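Local coordinates for protein N-formylglutamate amidohydrolase (Ralstonia eutropha, PDB 2Q7S) that binds a zinc ion and is probably a metal-dependent hydrolase of the N-formylglutamate amidohydrolase type, at residues 26-32 with 166-172; 50-55 with 78-82. One frame throughout, in Å; residues are numbered along the deposited sequence.

Interaction 1 of 2, residues 26-32 with 166-172. With ZN (zinc ion), chain C.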
ATOM      1  N   LEU A  26     -13.674   8.626   1.393  1.00 13.26           N
ATOM      2  CA  LEU A  26     -12.321   8.335   1.823  1.00 12.56           C
ATOM      3  C   LEU A  26     -12.186   6.842   1.674  1.00 12.37           C
ATOM      4  O   LEU A  26     -12.806   6.051   2.411  1.00 12.23           O
ATOM      5  CB  LEU A  26     -12.140   8.760   3.266  1.00 13.70           C
ATOM      6  CG  LEU A  26     -10.789   8.344   3.862  1.00 17.04           C
ATOM      7  CD1 LEU A  26      -9.698   9.169   3.255  1.00 16.50           C
ATOM      8  CD2 LEU A  26     -10.867   8.469   5.394  1.00 13.96           C
ATOM      9  N   VAL A  27     -11.377   6.428   0.712  1.00 11.02           N
ATOM     10  CA  VAL A  27     -11.193   4.993   0.432  1.00 13.66           C
ATOM     11  C   VAL A  27      -9.709   4.714   0.662  1.00 14.48           C
ATOM     12  O   VAL A  27      -8.859   5.412   0.097  1.00 12.81           O
ATOM     13  CB  VAL A  27     -11.571   4.657  -1.019  1.00 15.08           C
ATOM     14  CG1 VAL A  27     -11.269   3.177  -1.370  1.00 13.85           C
ATOM     15  CG2 VAL A  27     -13.013   5.008  -1.266  1.00 18.45           C
ATOM     16  N   CYS A  28      -9.407   3.707   1.490  1.00 12.03           N
ATOM     17  CA  CYS A  28      -8.035   3.436   1.919  1.00 12.57           C
ATOM     18  C   CYS A  28      -7.679   1.991   1.626  1.00 16.30           C
ATOM     19  O   CYS A  28      -8.472   1.102   1.914  1.00 18.15           O
ATOM     20  CB  CYS A  28      -7.864   3.772   3.394  1.00 12.86           C
ATOM     21  SG  CYS A  28      -8.165   5.471   3.776  1.00 17.28           S
ATOM     22  N   ASP A  29      -6.529   1.735   0.977  1.00 16.23           N
ATOM     23  CA  ASP A  29      -6.120   0.355   0.845  1.00 14.30           C
ATOM     24  C   ASP A  29      -4.723   0.049   1.425  1.00  9.54           C
ATOM     25  O   ASP A  29      -3.861   0.868   1.370  1.00 13.56           O
ATOM     26  CB  ASP A  29      -6.311  -0.171  -0.545  1.00 13.05           C
ATOM     27  CG  ASP A  29      -5.250   0.227  -1.473  1.00 14.71           C
ATOM     28  OD1 ASP A  29      -5.033   1.435  -1.607  1.00 17.65           O
ATOM     29  OD2 ASP A  29      -4.671  -0.687  -2.123  1.00 11.30           O
ATOM     30  N   SER A  30      -4.610  -1.145   2.013  1.00 14.37           N
ATOM     31  CA  SER A  30      -3.365  -1.689   2.565  1.00 12.04           C
ATOM     32  C   SER A  30      -3.066  -2.943   1.688  1.00 11.63           C
ATOM     33  O   SER A  30      -3.466  -4.097   2.017  1.00 10.66           O
ATOM     34  CB  SER A  30      -3.535  -2.008   4.060  1.00 11.54           C
ATOM     35  OG  SER A  30      -2.422  -2.637   4.692  1.00 14.00           O
ATOM     36  N   PRO A  31      -2.297  -2.749   0.607  1.00  9.91           N
ATOM     37  CA  PRO A  31      -2.010  -3.881  -0.316  1.00  9.86           C
ATOM     38  C   PRO A  31      -0.960  -4.899   0.159  1.00 12.86           C
ATOM     39  O   PRO A  31      -0.824  -5.963  -0.428  1.00 15.01           O
ATOM     40  CB  PRO A  31      -1.502  -3.175  -1.576  1.00  9.21           C
ATOM     41  CG  PRO A  31      -0.927  -1.902  -1.067  1.00  5.11           C
ATOM     42  CD  PRO A  31      -1.716  -1.478   0.130  1.00 11.26           C
ATOM     43  N   HIS A  32      -0.173  -4.519   1.157  1.00 13.20           N
ATOM     44  CA  HIS A  32       1.014  -5.224   1.535  1.00 12.42           C
ATOM     45  C   HIS A  32       1.007  -5.885   2.877  1.00 12.17           C
ATOM     46  O   HIS A  32       2.007  -6.464   3.246  1.00 13.38           O
ATOM     47  CB  HIS A  32       2.164  -4.255   1.428  1.00 14.97           C
ATOM     48  CG  HIS A  32       2.464  -3.879   0.023  1.00 15.87           C
ATOM     49  ND1 HIS A  32       3.231  -2.795  -0.308  1.00 15.47           N
ATOM     50  CD2 HIS A  32       2.088  -4.452  -1.149  1.00 10.75           C
ATOM     51  CE1 HIS A  32       3.326  -2.714  -1.626  1.00 19.00           C
ATOM     52  NE2 HIS A  32       2.653  -3.716  -2.161  1.00 12.82           N
ATOM     53  N   VAL A 166     -13.347  11.979  -4.634  1.00 18.36           N
ATOM     54  CA  VAL A 166     -12.827  10.885  -3.853  1.00 14.63           C
ATOM     55  C   VAL A 166     -11.386  11.199  -3.398  1.00 15.36           C
ATOM     56  O   VAL A 166     -10.590  11.867  -4.081  1.00 17.12           O
ATOM     57  CB  VAL A 166     -12.910   9.538  -4.656  1.00 17.63           C
ATOM     58  CG1 VAL A 166     -12.020   9.583  -5.899  1.00 16.35           C
ATOM     59  CG2 VAL A 166     -12.598   8.334  -3.764  1.00 14.98           C
ATOM     60  N   TRP A 167     -11.068  10.711  -2.228  1.00 12.57           N
ATOM     61  CA  TRP A 167      -9.723  10.807  -1.659  1.00 14.06           C
ATOM     62  C   TRP A 167      -9.301   9.401  -1.299  1.00 13.03           C
ATOM     63  O   TRP A 167      -9.932   8.752  -0.447  1.00 16.50           O
ATOM     64  CB  TRP A 167      -9.716  11.721  -0.427  1.00 16.52           C
ATOM     65  CG  TRP A 167      -9.864  13.201  -0.746  1.00 16.16           C
ATOM     66  CD1 TRP A 167      -8.870  14.107  -0.900  1.00 19.53           C
ATOM     67  CD2 TRP A 167     -11.091  13.912  -0.975  1.00 20.90           C
ATOM     68  NE1 TRP A 167      -9.390  15.341  -1.183  1.00 19.85           N
ATOM     69  CE2 TRP A 167     -10.750  15.251  -1.243  1.00 15.62           C
ATOM     70  CE3 TRP A 167     -12.444  13.540  -0.996  1.00 14.10           C
ATOM     71  CZ2 TRP A 167     -11.698  16.216  -1.534  1.00 20.02           C
ATOM     72  CZ3 TRP A 167     -13.394  14.497  -1.271  1.00 18.72           C
ATOM     73  CH2 TRP A 167     -13.018  15.827  -1.537  1.00 22.37           C
ATOM     74  N   HIS A 168      -8.288   8.908  -2.024  1.00 15.25           N
ATOM     75  CA  HIS A 168      -7.748   7.584  -1.865  1.00 14.53           C
ATOM     76  C   HIS A 168      -6.403   7.651  -1.103  1.00 14.60           C
ATOM     77  O   HIS A 168      -5.552   8.425  -1.483  1.00 16.97           O
ATOM     78  CB  HIS A 168      -7.532   6.995  -3.236  1.00 16.14           C
ATOM     79  CG  HIS A 168      -6.716   5.752  -3.224  1.00 13.66           C
ATOM     80  ND1 HIS A 168      -5.623   5.573  -4.032  1.00 15.98           N
ATOM     81  CD2 HIS A 168      -6.834   4.629  -2.487  1.00 16.11           C
ATOM     82  CE1 HIS A 168      -5.115   4.370  -3.818  1.00 21.28           C
ATOM     83  NE2 HIS A 168      -5.844   3.775  -2.890  1.00 10.19           N
ATOM     84  N   LEU A 169      -6.249   6.859  -0.034  1.00 15.37           N
ATOM     85  CA  LEU A 169      -4.961   6.676   0.686  1.00 16.27           C
ATOM     86  C   LEU A 169      -4.462   5.245   0.432  1.00 17.98           C
ATOM     87  O   LEU A 169      -5.158   4.282   0.668  1.00 18.69           O
ATOM     88  CB  LEU A 169      -5.071   6.965   2.169  1.00 17.40           C
ATOM     89  CG  LEU A 169      -5.687   8.298   2.648  1.00 19.54           C
ATOM     90  CD1 LEU A 169      -5.667   8.438   4.193  1.00 17.58           C
ATOM     91  CD2 LEU A 169      -5.004   9.493   1.972  1.00 16.15           C
ATOM     92  N   ASN A 170      -3.261   5.148  -0.101  1.00 16.75           N
ATOM     93  CA  ASN A 170      -2.542   3.906  -0.334  1.00 16.37           C
ATOM     94  C   ASN A 170      -1.506   3.740   0.813  1.00 15.73           C
ATOM     95  O   ASN A 170      -0.601   4.558   0.966  1.00 18.04           O
ATOM     96  CB  ASN A 170      -1.886   4.025  -1.742  1.00 16.83           C
ATOM     97  CG  ASN A 170      -1.273   2.745  -2.226  1.00 20.59           C
ATOM     98  OD1 ASN A 170      -0.050   2.661  -2.378  1.00 23.52           O
ATOM     99  ND2 ASN A 170      -2.089   1.755  -2.496  1.00 16.10           N
ATOM    100  N   LEU A 171      -1.654   2.703   1.639  1.00 17.21           N
ATOM    101  CA  LEU A 171      -1.054   2.664   2.937  1.00 18.39           C
ATOM    102  C   LEU A 171       0.059   1.641   3.004  1.00 17.61           C
ATOM    103  O   LEU A 171      -0.150   0.491   2.622  1.00 15.05           O
ATOM    104  CB  LEU A 171      -2.157   2.306   3.996  1.00 17.53           C
ATOM    105  CG  LEU A 171      -3.388   3.223   4.017  1.00 15.80           C
ATOM    106  CD1 LEU A 171      -4.470   2.733   5.014  1.00 18.13           C
ATOM    107  CD2 LEU A 171      -3.013   4.653   4.303  1.00 19.53           C
ATOM    108  N   HIS A 172       1.214   2.039   3.570  1.00 17.84           N
ATOM    109  CA  HIS A 172       2.412   1.204   3.607  1.00 14.38           C
ATOM    110  C   HIS A 172       3.205   1.399   4.868  1.00 14.66           C
ATOM    111  O   HIS A 172       2.968   2.315   5.660  1.00 14.45           O
ATOM    112  CB  HIS A 172       3.349   1.539   2.407  1.00 14.40           C
ATOM    113  CG  HIS A 172       2.710   1.296   1.109  1.00 19.51           C
ATOM    114  ND1 HIS A 172       2.894   0.126   0.401  1.00 19.43           N
ATOM    115  CD2 HIS A 172       1.791   2.016   0.439  1.00 17.17           C
ATOM    116  CE1 HIS A 172       2.131   0.164  -0.672  1.00 24.97           C
ATOM    117  NE2 HIS A 172       1.454   1.294  -0.671  1.00 18.84           N
TER
HETATM  118 ZN    ZN C 400       4.135  -1.329   0.922  1.00 27.23          ZN
HETATM  119  O   HOH W   1      -0.076  -2.258   3.091  1.00 18.38           O
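Zinc joins the C-terminal ends of the two segments: His32 ND1 lies 2.1 Å and His172 ND1 2.0 Å from the ion, and Asp55 supplies a third ligand. The two ND1 atoms approach to 3.0 Å because they share the metal. His32 NE2 bonds to Asp83, and His172 NE2 donates to Asn170 OD1 (2.7 Å), which, with the zinc bond at ND1, helps to orient the ring. Asp29 OD1 accepts from both His168 NE2 (2.8 Å) and Asn170 ND2 (3.1 Å), while Asp29 OD2 meets Tyr148 and His168 ND1 Ser246. Four backbone bonds form the parallel ladder: Val27 N to Trp167 O (3.0 Å), Leu169 N to Val27 O (3.0 Å), Asp29 N to Leu169 O (2.9 Å) and Leu171 N to Asp29 O (2.9 Å). Beyond it, a water bridges His32 N and Leu171 O. Leu26, Cys28 and Leu169 share the face covered by helix 267-289; on the other, Val27 CG2 meets Val166 CG2 at 4.2 Å against helix 134-163. Axes 4.7 Å apart at 16° define neighbouring parallel strands inside an alpha/beta sheet, with the metal site at their C-terminal side, His32 just past strand 26-30, as in zinc exopeptidase-like folds.

Interaction 2 of 2, residues 50-55 with 78-82. With ZN (zinc ion), chain C.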
ATOM      1  N   LEU A  50      10.764 -14.393   3.751  1.00 28.45           N
ATOM      2  CA  LEU A  50       9.766 -13.703   2.907  1.00 28.62           C
ATOM      3  C   LEU A  50       8.969 -12.635   3.672  1.00 29.36           C
ATOM      4  O   LEU A  50       8.641 -11.574   3.129  1.00 29.13           O
ATOM      5  CB  LEU A  50       8.799 -14.746   2.337  1.00 28.74           C
ATOM      6  CG  LEU A  50       9.444 -15.836   1.467  1.00 31.17           C
ATOM      7  CD1 LEU A  50       8.452 -16.970   1.115  1.00 28.55           C
ATOM      8  CD2 LEU A  50      10.040 -15.214   0.215  1.00 26.34           C
ATOM      9  N   ARG A  51       8.667 -12.935   4.937  1.00 28.81           N
ATOM     10  CA  ARG A  51       8.002 -12.013   5.829  1.00 28.91           C
ATOM     11  C   ARG A  51       8.657 -10.611   5.783  1.00 31.81           C
ATOM     12  O   ARG A  51       7.972  -9.603   6.055  1.00 31.79           O
ATOM     13  CB  ARG A  51       7.921 -12.600   7.254  1.00 27.09           C
ATOM     14  CG  ARG A  51       6.932 -13.784   7.323  1.00 26.15           C
ATOM     15  CD  ARG A  51       6.662 -14.242   8.730  1.00 29.52           C
ATOM     16  NE  ARG A  51       6.208 -13.146   9.623  1.00 39.82           N
ATOM     17  CZ  ARG A  51       4.971 -12.648   9.652  1.00 31.41           C
ATOM     18  NH1 ARG A  51       4.044 -13.126   8.841  1.00 42.80           N
ATOM     19  NH2 ARG A  51       4.654 -11.656  10.463  1.00 24.14           N
ATOM     20  N   GLY A  52       9.940 -10.554   5.383  1.00 28.76           N
ATOM     21  CA  GLY A  52      10.632  -9.301   5.054  1.00 27.09           C
ATOM     22  C   GLY A  52       9.789  -8.237   4.365  1.00 27.27           C
ATOM     23  O   GLY A  52       9.508  -7.209   4.975  1.00 29.82           O
ATOM     24  N   GLY A  53       9.350  -8.504   3.127  1.00 25.81           N
ATOM     25  CA  GLY A  53       8.540  -7.580   2.282  1.00 23.75           C
ATOM     26  C   GLY A  53       7.102  -7.288   2.703  1.00 19.95           C
ATOM     27  O   GLY A  53       6.350  -6.606   1.974  1.00 19.92           O
ATOM     28  N   GLU A  54       6.685  -7.824   3.855  1.00 17.13           N
ATOM     29  CA  GLU A  54       5.396  -7.525   4.402  1.00 15.70           C
ATOM     30  C   GLU A  54       5.387  -6.138   5.035  1.00 10.44           C
ATOM     31  O   GLU A  54       6.249  -5.808   5.838  1.00  7.90           O
ATOM     32  CB  GLU A  54       5.036  -8.460   5.552  1.00 17.31           C
ATOM     33  CG  GLU A  54       4.895  -9.872   5.285  1.00 19.76           C
ATOM     34  CD  GLU A  54       4.573 -10.640   6.555  1.00 18.11           C
ATOM     35  OE1 GLU A  54       4.486 -10.034   7.652  1.00 17.19           O
ATOM     36  OE2 GLU A  54       4.400 -11.852   6.433  1.00 22.70           O
ATOM     37  N   ASP A  55       4.396  -5.360   4.684  1.00 10.91           N
ATOM     38  CA  ASP A  55       4.016  -4.197   5.469  1.00 11.30           C
ATOM     39  C   ASP A  55       3.065  -4.612   6.627  1.00 10.12           C
ATOM     40  O   ASP A  55       1.895  -4.212   6.659  1.00  9.15           O
ATOM     41  CB  ASP A  55       3.288  -3.187   4.615  1.00  4.80           C
ATOM     42  CG  ASP A  55       4.099  -2.697   3.485  1.00 18.37           C
ATOM     43  OD1 ASP A  55       5.164  -3.306   3.158  1.00 12.45           O
ATOM     44  OD2 ASP A  55       3.578  -1.749   2.881  1.00 15.41           O
ATOM     45  N   PRO A  78       0.136 -12.527   0.638  1.00 15.71           N
ATOM     46  CA  PRO A  78       1.350 -11.753   0.781  1.00 15.08           C
ATOM     47  C   PRO A  78       1.745 -11.065  -0.516  1.00 14.33           C
ATOM     48  O   PRO A  78       1.604 -11.635  -1.618  1.00 11.84           O
ATOM     49  CB  PRO A  78       2.393 -12.791   1.228  1.00 15.07           C
ATOM     50  CG  PRO A  78       1.667 -14.154   1.220  1.00 19.11           C
ATOM     51  CD  PRO A  78       0.440 -13.956   0.409  1.00 18.96           C
ATOM     52  N   ARG A  79       2.254  -9.841  -0.390  1.00 12.21           N
ATOM     53  CA  ARG A  79       2.701  -9.096  -1.551  1.00 13.45           C
ATOM     54  C   ARG A  79       3.869  -9.741  -2.286  1.00 15.39           C
ATOM     55  O   ARG A  79       4.048  -9.445  -3.476  1.00 14.09           O
ATOM     56  CB  ARG A  79       3.032  -7.645  -1.191  1.00 13.81           C
ATOM     57  CG  ARG A  79       4.224  -7.447  -0.352  1.00 14.65           C
ATOM     58  CD  ARG A  79       5.469  -7.221  -1.157  1.00 24.59           C
ATOM     59  NE  ARG A  79       5.580  -5.937  -1.828  1.00 22.62           N
ATOM     60  CZ  ARG A  79       6.193  -4.847  -1.369  1.00 30.39           C
ATOM     61  NH1 ARG A  79       6.734  -4.809  -0.166  1.00 40.76           N
ATOM     62  NH2 ARG A  79       6.256  -3.770  -2.133  1.00 30.75           N
ATOM     63  N   VAL A  80       4.677 -10.551  -1.559  1.00 14.75           N
ATOM     64  CA  VAL A  80       5.770 -11.325  -2.144  0.50 16.61           C
ATOM     65  C   VAL A  80       5.260 -12.501  -2.988  1.00 16.19           C
ATOM     66  O   VAL A  80       6.030 -13.111  -3.740  1.00 17.86           O
ATOM     67  CB  VAL A  80       6.740 -11.863  -1.066  0.50 15.85           C
ATOM     68  CG1 VAL A  80       7.801 -12.738  -1.704  0.50 17.89           C
ATOM     69  CG2 VAL A  80       7.379 -10.696  -0.299  0.50 16.14           C
ATOM     70  N   TYR A  81       3.977 -12.822  -2.850  1.00 15.71           N
ATOM     71  CA  TYR A  81       3.296 -13.817  -3.691  1.00 16.01           C
ATOM     72  C   TYR A  81       2.741 -13.180  -4.956  1.00 17.25           C
ATOM     73  O   TYR A  81       3.017 -13.623  -6.090  1.00 14.45           O
ATOM     74  CB  TYR A  81       2.194 -14.473  -2.898  1.00 13.56           C
ATOM     75  CG  TYR A  81       1.429 -15.574  -3.597  1.00 18.43           C
ATOM     76  CD1 TYR A  81       1.999 -16.836  -3.799  1.00 15.62           C
ATOM     77  CD2 TYR A  81       0.115 -15.374  -4.010  1.00 18.81           C
ATOM     78  CE1 TYR A  81       1.278 -17.867  -4.387  1.00 17.82           C
ATOM     79  CE2 TYR A  81      -0.597 -16.395  -4.645  1.00 21.40           C
ATOM     80  CZ  TYR A  81      -0.029 -17.640  -4.800  1.00 16.18           C
ATOM     81  OH  TYR A  81      -0.742 -18.660  -5.391  1.00 20.88           O
ATOM     82  N   ILE A  82       1.935 -12.140  -4.770  1.00 13.67           N
ATOM     83  CA  ILE A  82       1.639 -11.224  -5.834  1.00 13.16           C
ATOM     84  C   ILE A  82       1.364  -9.872  -5.233  1.00 11.91           C
ATOM     85  O   ILE A  82       0.761  -9.771  -4.172  1.00 11.38           O
ATOM     86  CB  ILE A  82       0.504 -11.734  -6.734  1.00 16.49           C
ATOM     87  CG1 ILE A  82       0.333 -10.811  -7.946  1.00 11.96           C
ATOM     88  CG2 ILE A  82      -0.789 -11.991  -5.949  1.00 12.90           C
ATOM     89  CD1 ILE A  82      -0.610 -11.444  -9.080  1.00  9.01           C
TER
HETATM   90 ZN    ZN C 400       4.135  -1.329   0.922  1.00 27.23          ZN
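This is a small, buried loop-to-loop contact, covering 229 Å² in total, between the turn that follows helix 47-50 and the loop after strand 71-75, beside the zinc site. Its one direct hydrogen bond runs from Arg79 NH1 to Gly53 O (2.8 Å, 158° at the hydrogen), with the oxygen near the guanidinium plane. Asp55 OD1 lies 4.0 Å from the same Arg79 NH1, well out of that plane, so this long salt bridge is electrostatic only. Away from the polar end, Val80 fits against the 3-10 turn: its CG2 is 4.2 Å from Gly53 CA, and its CG1 is 3.9 Å from Leu50 CD2. An ideal CB on Gly53 would fall only 3.0 Å from Val80 CG2, so the missing side chain permits this close approach. Asp55 OD2 binds zinc at 2.1 Å, while OD1 pairs with Arg253; Arg79 NE also pairs with Asp83. The arginine thus couples a backbone carbonyl to the charged surroundings of the metal, and its positive charge probably helps to balance the carboxylates there.

How the interactions relate
From the N terminus, strand 26-30 leads to His32, the chain then passes through 50-55, strand 71-75 and the loop segment 78-82, and much later, after helix 134-163, returns as strand 166-174. Interaction 2 closes a short loop with 22 residues between its segments; it is nested within the much longer loop closed by interaction 1, with 133 between. Their centres are about 18 Å apart, yet they meet at the zinc, where His32, Asp55 and His172 complete the protein ligands. A probable hydrogen bond from Asp55 N to His32 O (3.0 Å) joins them directly, and Arg79 NH2 packs 3.2 Å from His32 CE1. The central sheet is thereby tied to the loops bordering the metal site.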